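Local coordinates for aminofutalosine deaminase (Helicobacter pylori, PDB 7LKJ), which catalyses the hydrolytic deamination of aminofutalosine to futalosine, a step of the futalosine route to menaquinone, as a metal-dependent amidohydrolase, at the Fe (III) ion site. Numbering follows the deposited sequence.

The Fe (III) ion site. Residues 79, 81, 158, 221, 275, 328. With FE (Fe (III) ion), chain B.
The Fe (III) ion marks the active site of an amidohydrolase-family barrel, where His79 and His81 form the family's HxH motif. The close-packed part is a cluster of three imidazoles. His221, near the C-terminal end of strand 218-222, binds FE through NE2 at 2.1 Å; His81 NE2 and His79 NE2 each lie 2.4 Å from FE. His81 turns its CE1-NE2 edge to the metal, and its exact ring pose is poorly fixed at this resolution. His79 NE2 makes nearly right angles with the other two donors, 89° with His81 NE2, whereas His221 NE2 and His81 NE2 are spread to 136°. The His79 ring is flanked over the rim of one face by His81 ND1, 4.1 Å above its plane, and His221 NE2 lies at its edge.

The side towards Asp328 is more loosely held: the carboxylate OD2 of this recognised iron-binding residue stands 4.2 Å from FE, not a ligand in this model, and waters or weak ligands may be unseen. Glu158 reaches in from strand 152-159 with its carboxylate OE1 4.9 Å from FE, also unbound; its charge might influence metal or substrate. His275, the further active-site histidine, ends strand 271-275 in the second shell, with CE1 4.8 Å from FE. Its NE2 donates a hydrogen bond of 3.2 Å to Asp328 OD1, close to the imidazole plane and nearly along the C-O axis, probably steadying the carboxylate that in this family typically helps activate the hydrolytic water.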
loop_
_atom_site.group_PDB
_atom_site.type_symbol
_atom_site.label_atom_id
_atom_site.label_comp_id
_atom_site.label_asym_id
_atom_site.label_seq_id
_atom_site.Cartn_x
_atom_site.Cartn_y
_atom_site.Cartn_z
ATOM N N HIS A 79 13.288 -11.244 -8.311
ATOM C CA HIS A 79 14.209 -10.112 -8.304
ATOM C C HIS A 79 14.317 -9.584 -6.881
ATOM O O HIS A 79 13.384 -8.946 -6.379
ATOM C CB HIS A 79 13.743 -9.019 -9.267
ATOM C CG HIS A 79 14.826 -8.077 -9.688
ATOM N ND1 HIS A 79 15.968 -8.497 -10.336
ATOM C CD2 HIS A 79 14.938 -6.733 -9.563
ATOM C CE1 HIS A 79 16.738 -7.454 -10.586
ATOM N NE2 HIS A 79 16.133 -6.371 -10.134
ATOM N N HIS A 81 17.738 -8.209 -4.282
ATOM C CA HIS A 81 19.151 -8.015 -3.994
ATOM C C HIS A 81 19.345 -7.992 -2.483
ATOM O O HIS A 81 18.843 -7.102 -1.794
ATOM C CB HIS A 81 19.650 -6.735 -4.661
ATOM C CG HIS A 81 19.179 -6.568 -6.068
ATOM N ND1 HIS A 81 17.882 -6.240 -6.396
ATOM C CD2 HIS A 81 19.823 -6.780 -7.239
ATOM C CE1 HIS A 81 17.764 -6.205 -7.712
ATOM N NE2 HIS A 81 18.926 -6.535 -8.248
ATOM N N GLU A 158 25.803 -10.359 -11.391
ATOM C CA GLU A 158 25.541 -9.185 -12.203
ATOM C C GLU A 158 26.848 -8.593 -12.705
ATOM O O GLU A 158 27.864 -8.588 -12.001
ATOM C CB GLU A 158 24.769 -8.143 -11.394
ATOM C CG GLU A 158 23.799 -7.301 -12.199
ATOM C CD GLU A 158 23.425 -6.022 -11.481
ATOM O OE1 GLU A 158 22.260 -5.590 -11.604
ATOM O OE2 GLU A 158 24.295 -5.451 -10.790
ATOM N N HIS A 221 17.887 -5.029 -16.195
ATOM C CA HIS A 221 17.033 -3.873 -15.957
ATOM C C HIS A 221 16.836 -3.158 -17.287
ATOM O O HIS A 221 17.812 -2.764 -17.933
ATOM C CB HIS A 221 17.647 -2.915 -14.933
ATOM C CG HIS A 221 17.841 -3.509 -13.572
ATOM N ND1 HIS A 221 18.086 -4.850 -13.367
ATOM C CD2 HIS A 221 17.839 -2.935 -12.345
ATOM C CE1 HIS A 221 18.223 -5.077 -12.073
ATOM N NE2 HIS A 221 18.076 -3.933 -11.431
ATOM N N HIS A 275 11.325 -4.335 -14.649
ATOM C CA HIS A 275 10.786 -2.974 -14.659
ATOM C C HIS A 275 10.010 -2.665 -15.935
ATOM O O HIS A 275 8.789 -2.850 -15.979
ATOM C CB HIS A 275 11.907 -1.950 -14.445
ATOM C CG HIS A 275 12.621 -2.107 -13.137
ATOM N ND1 HIS A 275 13.977 -2.335 -13.050
ATOM C CD2 HIS A 275 12.162 -2.076 -11.863
ATOM C CE1 HIS A 275 14.325 -2.436 -11.780
ATOM N NE2 HIS A 275 13.242 -2.282 -11.038
ATOM N N ASP A 328 11.966 -6.495 -5.426
ATOM C CA ASP A 328 13.228 -5.803 -5.705
ATOM C C ASP A 328 14.068 -5.967 -4.439
ATOM O O ASP A 328 13.967 -6.986 -3.745
ATOM C CB ASP A 328 13.001 -4.366 -6.155
ATOM C CG ASP A 328 14.166 -3.817 -6.960
ATOM O OD1 ASP A 328 13.969 -3.486 -8.150
ATOM O OD2 ASP A 328 15.280 -3.719 -6.404
HETATM FE FE FE B . 17.858 -4.804 -9.496
#